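Local structure of probable thiol peroxidase (Chromobacterium violaceum, 3KEB) at residues 8-13 with 130-135; 13-18 with 125-130; 53-58 with 134-139. The protein is a probable thiol peroxidase of the redoxin family with a thioredoxin-like fold, and probably reduces peroxides. All blocks are in the same frame, centred on the assembly; numbering follows the deposited sequence.

Interaction 1 of 3, residues 8-13 with 130-135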
ATOM      1  N   VAL A   8      18.247  -6.906   7.392  1.00 10.75           N
ATOM      2  CA  VAL A   8      17.923  -5.621   7.936  1.00 11.14           C
ATOM      3  C   VAL A   8      17.383  -5.835   9.339  1.00 11.91           C
ATOM      4  O   VAL A   8      16.561  -6.737   9.590  1.00 13.04           O
ATOM      5  CB  VAL A   8      16.906  -4.805   7.023  1.00 12.12           C
ATOM      6  CG1 VAL A   8      15.547  -5.525   6.914  1.00 13.63           C
ATOM      7  CG2 VAL A   8      16.806  -3.339   7.512  1.00 11.43           C
ATOM      8  N   GLN A   9      17.852  -5.000  10.253  1.00 11.89           N
ATOM      9  CA  GLN A   9      17.407  -5.010  11.625  1.00 10.97           C
ATOM     10  C   GLN A   9      16.288  -3.999  11.815  1.00 10.59           C
ATOM     11  O   GLN A   9      16.438  -2.823  11.468  1.00  9.83           O
ATOM     12  CB  GLN A   9      18.577  -4.662  12.551  1.00 11.21           C
ATOM     13  CG  GLN A   9      18.312  -4.886  14.055  1.00 13.26           C
ATOM     14  CD  GLN A   9      18.423  -6.372  14.533  1.00 19.44           C
ATOM     15  OE1 GLN A   9      19.205  -7.184  13.971  1.00 20.75           O
ATOM     16  NE2 GLN A   9      17.642  -6.721  15.590  1.00 17.72           N
ATOM     17  N   TYR A  10      15.182  -4.483  12.391  1.00 11.60           N
ATOM     18  CA  TYR A  10      13.991  -3.674  12.643  1.00 11.74           C
ATOM     19  C   TYR A  10      13.640  -3.939  14.090  1.00 12.00           C
ATOM     20  O   TYR A  10      13.110  -4.969  14.425  1.00 11.02           O
ATOM     21  CB  TYR A  10      12.847  -4.076  11.671  1.00 12.17           C
ATOM     22  CG  TYR A  10      11.506  -3.471  11.989  1.00 12.07           C
ATOM     23  CD1 TYR A  10      11.329  -2.106  11.968  1.00 12.88           C
ATOM     24  CD2 TYR A  10      10.400  -4.268  12.248  1.00 14.83           C
ATOM     25  CE1 TYR A  10      10.096  -1.538  12.256  1.00 14.48           C
ATOM     26  CE2 TYR A  10       9.140  -3.703  12.512  1.00 14.70           C
ATOM     27  CZ  TYR A  10       9.000  -2.350  12.493  1.00 16.28           C
ATOM     28  OH  TYR A  10       7.783  -1.766  12.738  1.00 16.07           O
ATOM     29  N   GLY A  11      13.982  -3.002  14.969  1.00 12.94           N
ATOM     30  CA  GLY A  11      13.854  -3.263  16.422  1.00 14.00           C
ATOM     31  C   GLY A  11      14.694  -4.444  16.812  1.00 14.74           C
ATOM     32  O   GLY A  11      15.898  -4.510  16.455  1.00 15.38           O
ATOM     33  N   ASP A  12      14.057  -5.435  17.434  1.00 14.67           N
ATOM     34  CA  ASP A  12      14.752  -6.653  17.837  0.60 16.08           C
ATOM     35  C   ASP A  12      14.640  -7.778  16.787  1.00 15.79           C
ATOM     36  O   ASP A  12      15.043  -8.926  17.040  1.00 16.84           O
ATOM     37  CB  ASP A  12      14.312  -7.117  19.253  0.60 16.67           C
ATOM     38  CG  ASP A  12      13.036  -7.962  19.262  0.60 18.67           C
ATOM     39  OD1 ASP A  12      12.266  -7.969  18.275  0.60 19.89           O
ATOM     40  OD2 ASP A  12      12.810  -8.629  20.308  0.60 22.39           O
ATOM     41  N   GLU A  13      14.135  -7.482  15.606  1.00 15.33           N
ATOM     42  CA  GLU A  13      14.037  -8.558  14.590  1.00 15.26           C
ATOM     43  C   GLU A  13      15.126  -8.329  13.519  1.00 14.81           C
ATOM     44  O   GLU A  13      15.411  -7.191  13.175  1.00 14.53           O
ATOM     45  CB  GLU A  13      12.686  -8.480  13.926  1.00 16.39           C
ATOM     46  CG  GLU A  13      11.437  -8.632  14.852  1.00 19.92           C
ATOM     47  CD  GLU A  13      11.119 -10.063  15.136  1.00 24.43           C
ATOM     48  OE1 GLU A  13      11.876 -10.941  14.669  1.00 26.35           O
ATOM     49  OE2 GLU A  13      10.129 -10.331  15.853  1.00 29.28           O
ATOM     50  N   TYR A 130       7.652 -11.691   8.877  1.00 17.72           N
ATOM     51  CA  TYR A 130       7.055 -10.880   9.941  1.00 18.27           C
ATOM     52  C   TYR A 130       8.164 -10.138  10.660  1.00 17.09           C
ATOM     53  O   TYR A 130       9.208 -10.769  10.954  1.00 17.79           O
ATOM     54  CB  TYR A 130       6.326 -11.814  10.984  1.00 18.45           C
ATOM     55  CG  TYR A 130       5.949 -11.098  12.262  1.00 21.02           C
ATOM     56  CD1 TYR A 130       4.832 -10.272  12.312  1.00 21.81           C
ATOM     57  CD2 TYR A 130       6.716 -11.225  13.429  1.00 22.09           C
ATOM     58  CE1 TYR A 130       4.504  -9.569  13.461  1.00 24.85           C
ATOM     59  CE2 TYR A 130       6.360 -10.549  14.611  1.00 24.08           C
ATOM     60  CZ  TYR A 130       5.251  -9.717  14.617  1.00 23.86           C
ATOM     61  OH  TYR A 130       4.870  -9.009  15.744  1.00 26.92           O
ATOM     62  N   PRO A 131       7.945  -8.874  11.005  1.00 15.75           N
ATOM     63  CA  PRO A 131       6.743  -8.069  10.774  1.00 15.38           C
ATOM     64  C   PRO A 131       6.774  -7.168   9.527  1.00 14.77           C
ATOM     65  O   PRO A 131       5.898  -6.342   9.354  1.00 13.88           O
ATOM     66  CB  PRO A 131       6.707  -7.161  11.999  1.00 15.57           C
ATOM     67  CG  PRO A 131       8.081  -7.130  12.495  1.00 17.18           C
ATOM     68  CD  PRO A 131       8.903  -8.128  11.817  1.00 16.54           C
ATOM     69  N   LEU A 132       7.821  -7.254   8.726  1.00 14.92           N
ATOM     70  CA  LEU A 132       7.953  -6.375   7.557  1.00 14.63           C
ATOM     71  C   LEU A 132       7.635  -7.084   6.230  1.00 13.53           C
ATOM     72  O   LEU A 132       7.927  -6.554   5.158  1.00 11.82           O
ATOM     73  CB  LEU A 132       9.329  -5.711   7.523  1.00 13.91           C
ATOM     74  CG  LEU A 132       9.573  -4.678   8.641  1.00 15.88           C
ATOM     75  CD1 LEU A 132      10.942  -4.048   8.477  1.00 12.74           C
ATOM     76  CD2 LEU A 132       8.436  -3.585   8.732  1.00 11.26           C
ATOM     77  N   SER A 133       6.992  -8.233   6.309  1.00 14.81           N
ATOM     78  CA  SER A 133       6.545  -8.953   5.139  0.60 14.07           C
ATOM     79  C   SER A 133       5.788  -8.063   4.145  1.00 15.12           C
ATOM     80  O   SER A 133       4.830  -7.328   4.518  1.00 14.75           O
ATOM     81  CB  SER A 133       5.632 -10.074   5.574  0.60 15.83           C
ATOM     82  OG  SER A 133       5.260 -10.833   4.463  0.60 14.34           O
ATOM     83  N   GLY A 134       6.232  -8.106   2.899  1.00 14.50           N
ATOM     84  CA  GLY A 134       5.677  -7.269   1.822  1.00 15.10           C
ATOM     85  C   GLY A 134       6.261  -5.883   1.663  1.00 15.20           C
ATOM     86  O   GLY A 134       5.982  -5.212   0.608  1.00 15.03           O
ATOM     87  N   TYR A 135       7.044  -5.385   2.646  1.00 12.53           N
ATOM     88  CA  TYR A 135       7.589  -4.080   2.495  1.00 13.07           C
ATOM     89  C   TYR A 135       8.807  -4.044   1.582  1.00 12.69           C
ATOM     90  O   TYR A 135       9.516  -5.049   1.429  1.00 14.47           O
ATOM     91  CB  TYR A 135       7.980  -3.452   3.871  1.00 12.48           C
ATOM     92  CG  TYR A 135       6.836  -2.929   4.717  1.00 11.63           C
ATOM     93  CD1 TYR A 135       6.002  -3.789   5.422  1.00 10.72           C
ATOM     94  CD2 TYR A 135       6.664  -1.557   4.909  1.00 12.22           C
ATOM     95  CE1 TYR A 135       5.009  -3.274   6.247  1.00  6.76           C
ATOM     96  CE2 TYR A 135       5.664  -1.055   5.698  1.00 13.64           C
ATOM     97  CZ  TYR A 135       4.842  -1.918   6.366  1.00 11.91           C
ATOM     98  OH  TYR A 135       3.884  -1.393   7.152  1.00  9.22           O
TER
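Tyr10 meets Pro131 and Leu132 through apolar contacts alone. Leu132 lies over one face of the Tyr10 ring. Its CD1 methyl makes a CH-pi contact, 4.0 Å from the ring centroid and 27° off the normal, and sits 3.6 Å from Tyr10 CG. Leu132 CD2 lies on the same ring toward the rim, 3.8 Å from Tyr10 CE2. Pro131, which follows a cis peptide bond, comes in at the ring edge, near the plane, with its CG 3.6 Å from Tyr10 CE2. Tyr10 CG is anti to the backbone N (chi1 170°), which places it beneath Leu132 CD1.

Glu13 adds a looser outer contact, its CG 4.0 Å from Pro131 CD.

The backbone bonds lie within each segment. Tyr10 and Glu13 pair N to O in both directions and close the type II' turn of a beta hairpin; Tyr135 N donates to Leu132 O in a type II turn. Gln9 NE2 donates to Gly11 O at 2.9 Å, nearly straight at 167°.

His64 meets the Tyr10 ring edge-to-face, and Lys38 of the second subunit packs on Pro131 and Leu132. With no hydrogen bond across it, the contact relies on the fit of ring, methyls and proline at the dimer surface.

Interaction 2 of 3, residues 13-18 with 125-130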
ATOM      1  N   GLU A  13      14.135  -7.482  15.606  1.00 15.33           N
ATOM      2  CA  GLU A  13      14.037  -8.558  14.590  1.00 15.26           C
ATOM      3  C   GLU A  13      15.126  -8.329  13.519  1.00 14.81           C
ATOM      4  O   GLU A  13      15.411  -7.191  13.175  1.00 14.53           O
ATOM      5  CB  GLU A  13      12.686  -8.480  13.926  1.00 16.39           C
ATOM      6  CG  GLU A  13      11.437  -8.632  14.852  1.00 19.92           C
ATOM      7  CD  GLU A  13      11.119 -10.063  15.136  1.00 24.43           C
ATOM      8  OE1 GLU A  13      11.876 -10.941  14.669  1.00 26.35           O
ATOM      9  OE2 GLU A  13      10.129 -10.331  15.853  1.00 29.28           O
HETATM   10  N   MSE A  14      15.721  -9.410  13.009  1.00 13.88           N
HETATM   11  CA  MSE A  14      16.673  -9.375  11.915  1.00 13.28           C
HETATM   12  C   MSE A  14      16.049 -10.197  10.780  1.00 12.20           C
HETATM   13  O   MSE A  14      15.778 -11.391  10.948  1.00 10.67           O
HETATM   14  CB  MSE A  14      17.968 -10.044  12.398  1.00 14.99           C
HETATM   15  CG  MSE A  14      19.141  -9.642  11.686  1.00 18.83           C
HETATM   16 SE   MSE A  14      20.698 -10.448  12.632  0.60 33.18          SE
HETATM   17  CE  MSE A  14      20.048 -12.110  13.270  1.00 20.66           C
ATOM     18  N   LEU A  15      15.815  -9.538   9.662  1.00 12.03           N
ATOM     19  CA  LEU A  15      14.981 -10.048   8.585  1.00 12.61           C
ATOM     20  C   LEU A  15      15.761 -10.152   7.290  1.00 12.72           C
ATOM     21  O   LEU A  15      16.500  -9.214   6.917  1.00 13.26           O
ATOM     22  CB  LEU A  15      13.795  -9.120   8.380  1.00 13.00           C
ATOM     23  CG  LEU A  15      12.957  -8.825   9.643  1.00 14.52           C
ATOM     24  CD1 LEU A  15      11.862  -7.768   9.302  1.00 16.46           C
ATOM     25  CD2 LEU A  15      12.410 -10.125  10.339  1.00 15.02           C
ATOM     26  N   PRO A  16      15.612 -11.272   6.588  1.00 12.56           N
ATOM     27  CA  PRO A  16      16.273 -11.309   5.259  1.00 12.66           C
ATOM     28  C   PRO A  16      15.712 -10.344   4.271  1.00 11.73           C
ATOM     29  O   PRO A  16      14.505  -9.987   4.340  1.00 12.06           O
ATOM     30  CB  PRO A  16      16.042 -12.753   4.776  1.00 13.69           C
ATOM     31  CG  PRO A  16      15.376 -13.522   5.966  1.00 14.58           C
ATOM     32  CD  PRO A  16      14.779 -12.459   6.847  1.00 13.35           C
ATOM     33  N   VAL A  17      16.580  -9.869   3.385  1.00 10.18           N
ATOM     34  CA  VAL A  17      16.210  -9.038   2.260  1.00 10.74           C
ATOM     35  C   VAL A  17      16.663  -9.810   1.037  1.00 12.75           C
ATOM     36  O   VAL A  17      17.799 -10.258   0.960  1.00 12.27           O
ATOM     37  CB  VAL A  17      16.867  -7.675   2.333  1.00 10.80           C
ATOM     38  CG1 VAL A  17      16.428  -6.745   1.148  1.00 10.34           C
ATOM     39  CG2 VAL A  17      16.534  -7.015   3.732  1.00 11.26           C
ATOM     40  N   ILE A  18      15.743  -9.933   0.074  1.00 13.95           N
ATOM     41  CA  ILE A  18      15.847 -10.852  -1.010  1.00 14.83           C
ATOM     42  C   ILE A  18      15.934 -10.157  -2.365  1.00 14.11           C
ATOM     43  O   ILE A  18      15.270  -9.155  -2.592  1.00 13.04           O
ATOM     44  CB  ILE A  18      14.584 -11.780  -1.032  1.00 16.14           C
ATOM     45  CG1 ILE A  18      14.417 -12.533   0.298  1.00 19.24           C
ATOM     46  CG2 ILE A  18      14.726 -12.752  -2.177  1.00 14.75           C
ATOM     47  CD1 ILE A  18      15.617 -13.346   0.623  1.00 22.66           C
ATOM     48  N   VAL A 125      15.085  -5.674  -2.702  1.00 13.78           N
ATOM     49  CA  VAL A 125      14.564  -5.010  -1.498  1.00 12.79           C
ATOM     50  C   VAL A 125      13.363  -5.749  -0.937  1.00 13.17           C
ATOM     51  O   VAL A 125      12.610  -5.187  -0.132  1.00 15.39           O
ATOM     52  CB  VAL A 125      14.285  -3.503  -1.750  1.00 14.31           C
ATOM     53  CG1 VAL A 125      15.595  -2.673  -2.018  1.00 14.65           C
ATOM     54  CG2 VAL A 125      13.247  -3.228  -2.880  1.00 11.00           C
ATOM     55  N   LEU A 126      13.190  -6.997  -1.350  1.00 13.84           N
ATOM     56  CA  LEU A 126      12.064  -7.812  -0.893  1.00 13.96           C
ATOM     57  C   LEU A 126      12.259  -8.340   0.538  1.00 13.39           C
ATOM     58  O   LEU A 126      13.215  -9.037   0.796  1.00 14.44           O
ATOM     59  CB  LEU A 126      11.841  -9.006  -1.839  1.00 14.11           C
ATOM     60  CG  LEU A 126      10.709 -10.026  -1.483  1.00 16.63           C
ATOM     61  CD1 LEU A 126       9.366  -9.283  -1.424  1.00 18.87           C
ATOM     62  CD2 LEU A 126      10.676 -11.226  -2.434  1.00 19.08           C
ATOM     63  N   ILE A 127      11.299  -8.069   1.400  1.00 15.00           N
ATOM     64  CA  ILE A 127      11.191  -8.667   2.755  1.00 14.20           C
ATOM     65  C   ILE A 127       9.953  -9.587   2.737  1.00 15.54           C
ATOM     66  O   ILE A 127       8.866  -9.174   2.301  1.00 14.78           O
ATOM     67  CB  ILE A 127      11.070  -7.566   3.858  1.00 14.54           C
ATOM     68  CG1 ILE A 127      12.305  -6.630   3.876  1.00 12.93           C
ATOM     69  CG2 ILE A 127      10.926  -8.190   5.267  1.00 13.12           C
ATOM     70  CD1 ILE A 127      12.149  -5.370   4.657  1.00 14.06           C
ATOM     71  N   THR A 128      10.118 -10.847   3.138  1.00 17.62           N
ATOM     72  CA  THR A 128       8.960 -11.735   3.262  1.00 19.59           C
ATOM     73  C   THR A 128       8.621 -12.170   4.702  1.00 20.36           C
ATOM     74  O   THR A 128       7.633 -12.897   4.871  1.00 20.98           O
ATOM     75  CB  THR A 128       9.155 -13.023   2.451  1.00 19.77           C
ATOM     76  OG1 THR A 128      10.341 -13.668   2.935  1.00 21.96           O
ATOM     77  CG2 THR A 128       9.284 -12.733   0.934  1.00 19.51           C
ATOM     78  N   GLU A 129       9.437 -11.819   5.709  1.00 19.51           N
ATOM     79  CA  GLU A 129       9.155 -12.261   7.092  1.00 18.77           C
ATOM     80  C   GLU A 129       8.507 -11.224   7.963  1.00 17.52           C
ATOM     81  O   GLU A 129       8.810 -10.061   7.858  1.00 15.71           O
ATOM     82  CB  GLU A 129      10.440 -12.681   7.803  1.00 19.52           C
ATOM     83  CG  GLU A 129      11.141 -13.782   7.124  1.00 25.17           C
ATOM     84  CD  GLU A 129      12.192 -14.441   7.994  1.00 32.13           C
ATOM     85  OE1 GLU A 129      12.260 -14.154   9.214  1.00 35.56           O
ATOM     86  OE2 GLU A 129      12.945 -15.270   7.430  1.00 38.73           O
ATOM     87  N   TYR A 130       7.652 -11.691   8.877  1.00 17.72           N
ATOM     88  CA  TYR A 130       7.055 -10.880   9.941  1.00 18.27           C
ATOM     89  C   TYR A 130       8.164 -10.138  10.660  1.00 17.09           C
ATOM     90  O   TYR A 130       9.208 -10.769  10.954  1.00 17.79           O
ATOM     91  CB  TYR A 130       6.326 -11.814  10.984  1.00 18.45           C
ATOM     92  CG  TYR A 130       5.949 -11.098  12.262  1.00 21.02           C
ATOM     93  CD1 TYR A 130       4.832 -10.272  12.312  1.00 21.81           C
ATOM     94  CD2 TYR A 130       6.716 -11.225  13.429  1.00 22.09           C
ATOM     95  CE1 TYR A 130       4.504  -9.569  13.461  1.00 24.85           C
ATOM     96  CE2 TYR A 130       6.360 -10.549  14.611  1.00 24.08           C
ATOM     97  CZ  TYR A 130       5.251  -9.717  14.617  1.00 23.86           C
ATOM     98  OH  TYR A 130       4.870  -9.009  15.744  1.00 26.92           O
TER
HETATM   99  O   HOH W   1      14.339 -13.452  10.953  1.00 37.62           O
HETATM  100  O   HOH W   2      12.310 -11.723   4.579  1.00 21.27           O
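Glu129 reaches Pro16 because its CG is anti to the carbonyl carbon (chi1 -59°) and the chain is extended beyond it (chi2 -165°). Leu15 CG is also anti to its carbonyl carbon (chi1 -54°), and from there the two methyls meet the 125-130 loop.

The Glu129 carboxylate lies against the proline ring, with OE2 3.3 Å from Pro16 CG. The two side chains cross at about a right angle. Glu129 OE1 appears to be linked to Met14 O through water 1. Leu15 CD2 comes 3.3 Å from Tyr130 O, and its CD1 touches Ile127 CG2. Val17 CG1 packs on the backbone of Val125 at CA.

The backbones run roughly antiparallel and join at a single bridge. Ile18 N donates to Leu126 O at 2.8 Å, and Leu126 N donates to Ile18 O at 3.2 Å. Both donors lie in the carbonyl plane. Leu126 O also takes a CA-H...O contact from Val17 CA at 3.3 Å. The CB atoms of Ile18 and Leu126 meet at 4.0 Å.

Farther along, water 2 takes the place of a direct bond. It donates to Pro16 O and accepts from Thr128 N, both at 2.8 Å. Val17 also packs on Val8 of strand 7-10.

The contact therefore changes from direct pairing to a water link as the chains part, and it fastens the second hairpin strand to the loop before strand 139-143.

Interaction 3 of 3, residues 53-58 with 134-139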
ATOM      1  N   ILE A  53      17.140   7.365  -6.256  1.00 14.08           N
ATOM      2  CA  ILE A  53      16.015   6.467  -5.903  1.00 15.11           C
ATOM      3  C   ILE A  53      16.142   6.021  -4.440  1.00 14.43           C
ATOM      4  O   ILE A  53      17.219   5.676  -3.983  1.00 15.22           O
ATOM      5  CB  ILE A  53      15.963   5.263  -6.838  1.00 14.69           C
ATOM      6  CG1 ILE A  53      15.697   5.719  -8.282  1.00 16.94           C
ATOM      7  CG2 ILE A  53      14.921   4.218  -6.374  1.00 15.32           C
ATOM      8  CD1 ILE A  53      15.807   4.661  -9.232  1.00 18.00           C
ATOM      9  N   VAL A  54      15.060   6.128  -3.688  1.00 13.51           N
ATOM     10  CA  VAL A  54      15.049   5.720  -2.320  1.00 14.70           C
ATOM     11  C   VAL A  54      13.823   4.885  -2.096  1.00 14.94           C
ATOM     12  O   VAL A  54      12.715   5.321  -2.448  1.00 15.03           O
ATOM     13  CB  VAL A  54      14.986   6.955  -1.352  1.00 15.58           C
ATOM     14  CG1 VAL A  54      14.776   6.535   0.043  1.00 18.13           C
ATOM     15  CG2 VAL A  54      16.316   7.790  -1.421  1.00 17.07           C
ATOM     16  N   THR A  55      14.031   3.710  -1.516  1.00 13.99           N
ATOM     17  CA  THR A  55      12.939   2.903  -1.008  1.00 14.96           C
ATOM     18  C   THR A  55      12.851   3.164   0.490  1.00 14.61           C
ATOM     19  O   THR A  55      13.865   3.266   1.188  1.00 13.19           O
ATOM     20  CB  THR A  55      13.164   1.423  -1.292  1.00 15.43           C
ATOM     21  OG1 THR A  55      14.479   1.025  -0.782  1.00 15.91           O
ATOM     22  CG2 THR A  55      13.041   1.159  -2.788  1.00 15.94           C
ATOM     23  N   LEU A  56      11.629   3.406   0.949  1.00 14.21           N
ATOM     24  CA  LEU A  56      11.322   3.580   2.385  1.00 14.35           C
ATOM     25  C   LEU A  56      10.363   2.477   2.749  1.00 12.35           C
ATOM     26  O   LEU A  56       9.821   1.745   1.832  1.00 14.12           O
ATOM     27  CB  LEU A  56      10.683   4.964   2.661  1.00 15.40           C
ATOM     28  CG  LEU A  56      11.368   6.265   2.193  1.00 18.34           C
ATOM     29  CD1 LEU A  56      10.427   7.460   2.295  1.00 18.27           C
ATOM     30  CD2 LEU A  56      12.627   6.494   2.970  1.00 19.42           C
ATOM     31  N   LEU A  57      10.274   2.171   4.044  1.00 12.93           N
ATOM     32  CA  LEU A  57       9.244   1.231   4.484  1.00 10.23           C
ATOM     33  C   LEU A  57       7.883   1.774   4.155  1.00 11.09           C
ATOM     34  O   LEU A  57       6.992   1.166   3.469  1.00  5.47           O
ATOM     35  CB  LEU A  57       9.360   0.881   5.971  1.00  9.90           C
ATOM     36  CG  LEU A  57      10.582   0.116   6.409  1.00 12.47           C
ATOM     37  CD1 LEU A  57      10.593  -0.078   7.960  1.00 11.25           C
ATOM     38  CD2 LEU A  57      10.579  -1.310   5.626  1.00 12.94           C
ATOM     39  N   SER A  58       7.628   3.032   4.568  1.00  2.95           N
ATOM     40  CA  SER A  58       6.411   3.592   4.218  1.00  6.99           C
ATOM     41  C   SER A  58       6.512   5.159   4.578  1.00  6.49           C
ATOM     42  O   SER A  58       7.326   5.448   5.380  1.00  9.49           O
ATOM     43  CB  SER A  58       5.329   3.159   5.174  1.00  9.93           C
ATOM     44  OG  SER A  58       4.163   4.051   5.176  1.00 10.62           O
ATOM     45  N   GLY A 134       6.232  -8.106   2.899  1.00 14.50           N
ATOM     46  CA  GLY A 134       5.677  -7.269   1.822  1.00 15.10           C
ATOM     47  C   GLY A 134       6.261  -5.883   1.663  1.00 15.20           C
ATOM     48  O   GLY A 134       5.982  -5.212   0.608  1.00 15.03           O
ATOM     49  N   TYR A 135       7.044  -5.385   2.646  1.00 12.53           N
ATOM     50  CA  TYR A 135       7.589  -4.080   2.495  1.00 13.07           C
ATOM     51  C   TYR A 135       8.807  -4.044   1.582  1.00 12.69           C
ATOM     52  O   TYR A 135       9.516  -5.049   1.429  1.00 14.47           O
ATOM     53  CB  TYR A 135       7.980  -3.452   3.871  1.00 12.48           C
ATOM     54  CG  TYR A 135       6.836  -2.929   4.717  1.00 11.63           C
ATOM     55  CD1 TYR A 135       6.002  -3.789   5.422  1.00 10.72           C
ATOM     56  CD2 TYR A 135       6.664  -1.557   4.909  1.00 12.22           C
ATOM     57  CE1 TYR A 135       5.009  -3.274   6.247  1.00  6.76           C
ATOM     58  CE2 TYR A 135       5.664  -1.055   5.698  1.00 13.64           C
ATOM     59  CZ  TYR A 135       4.842  -1.918   6.366  1.00 11.91           C
ATOM     60  OH  TYR A 135       3.884  -1.393   7.152  1.00  9.22           O
ATOM     61  N   THR A 136       9.132  -2.856   1.076  1.00 13.29           N
ATOM     62  CA  THR A 136      10.439  -2.650   0.423  1.00 12.44           C
ATOM     63  C   THR A 136      11.464  -2.237   1.506  1.00 13.36           C
ATOM     64  O   THR A 136      11.294  -1.222   2.210  1.00 13.87           O
ATOM     65  CB  THR A 136      10.414  -1.584  -0.656  1.00 14.01           C
ATOM     66  OG1 THR A 136      10.048  -0.327   0.030  1.00  8.59           O
ATOM     67  CG2 THR A 136       9.369  -1.839  -1.689  1.00 12.38           C
ATOM     68  N   SER A 137      12.550  -2.995   1.609  1.00 12.09           N
ATOM     69  CA  SER A 137      13.614  -2.696   2.530  1.00 13.57           C
ATOM     70  C   SER A 137      14.256  -1.328   2.162  1.00 13.72           C
ATOM     71  O   SER A 137      14.354  -0.993   0.984  1.00 15.48           O
ATOM     72  CB  SER A 137      14.636  -3.844   2.547  1.00 13.72           C
ATOM     73  OG  SER A 137      15.310  -3.822   3.771  1.00 13.20           O
ATOM     74  N   PRO A 138      14.645  -0.535   3.134  1.00 13.71           N
ATOM     75  CA  PRO A 138      15.147   0.793   2.806  1.00 13.92           C
ATOM     76  C   PRO A 138      16.541   0.793   2.111  1.00 12.94           C
ATOM     77  O   PRO A 138      17.445   0.055   2.508  1.00 13.61           O
ATOM     78  CB  PRO A 138      15.204   1.497   4.161  1.00 15.15           C
ATOM     79  CG  PRO A 138      15.301   0.393   5.116  1.00 15.43           C
ATOM     80  CD  PRO A 138      14.377  -0.637   4.572  1.00 13.52           C
ATOM     81  N   ALA A 139      16.637   1.554   1.017  1.00 12.22           N
ATOM     82  CA  ALA A 139      17.809   1.567   0.144  1.00 12.03           C
ATOM     83  C   ALA A 139      17.891   2.873  -0.631  1.00 13.41           C
ATOM     84  O   ALA A 139      16.931   3.686  -0.693  1.00 13.20           O
ATOM     85  CB  ALA A 139      17.807   0.332  -0.802  1.00 12.32           C
TER
HETATM   86  O   HOH W   3       7.653  -0.137   1.496  1.00  6.74           O
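Thr55 and Ala139 form an antiparallel hydrogen-bonded pair where strand 51-55 meets the start of strand 139-143. Thr55 N donates to Ala139 O at 3.0 Å, and Ala139 N donates to Thr55 O at 3.3 Å. Both donors are tilted from the carbonyl plane, by 33° and 30°. Each oxygen also receives a CA-H...O contact. Val54 CA approaches Ala139 O, and Pro138 CA approaches Thr55 O. Beyond the pair water 3 bridges the backbones, donating to Leu56 O and accepting from Thr136 N; its very short link to Leu57 O is doubtful in detail.

Thr55 adds a side-chain bond. Its OG1 lies between the backbone N and the carbonyl carbon (chi1 53°) and donates to Ser137 O at 2.7 Å, in the carbonyl plane. Thus Thr55 holds the opposing chain by backbone and side chain together. The Ala139 CB is 3.4 Å from the same Thr55 OG1. Thr136 OG1 lies 2.8 Å from Leu56 O.

The side chains of Leu57 and Tyr135 cross at about a right angle. The backbone O of Leu57 meets the Tyr135 ring at its edge, near the plane, 3.1 Å from Tyr135 CD2. Leu57 CB lies 3.8 Å from that same Tyr135 CD2. The CD2 methyl of Leu57 reaches both Tyr135 CB and Pro138 CD. The hydroxyl of Tyr135 is hydrogen-bonded to Ser94 OG of the second subunit, while Ser58 OG is hydrogen-bonded to Asp91 in its own chain.

All touching residues are buried. The contact sits where strands 51-55 and 139-143 pair in the central mixed sheet of the thioredoxin-like fold, and continues into the adjoining loops. Strand 51-55 lies between parallel strand 84-89 and antiparallel strand 139-143. Helix 67-77 covers Val54 and Leu56 on one side of the sheet, and Phe21 touches Ala139.

From the N terminus, strand 7-10 turns back into strand 13-16 as a hairpin. Interaction 1 closes a long loop from 8-13 to 130-135. Interaction 2 closes a slightly shorter one, from 13-18 to 125-130, and is enclosed by the first. The two share Glu13 and Tyr130. Interaction 3 starts later, at 53-58, and ends at 134-139, so it crosses interaction 2. It shares Gly134 and Tyr135 with interaction 1. All three meet on the chain between helix 119-122 and strand 139-143. That connection thereby ties the N-terminal hairpin to the central sheet. All three also reach the second subunit, interaction 2 through Tyr130.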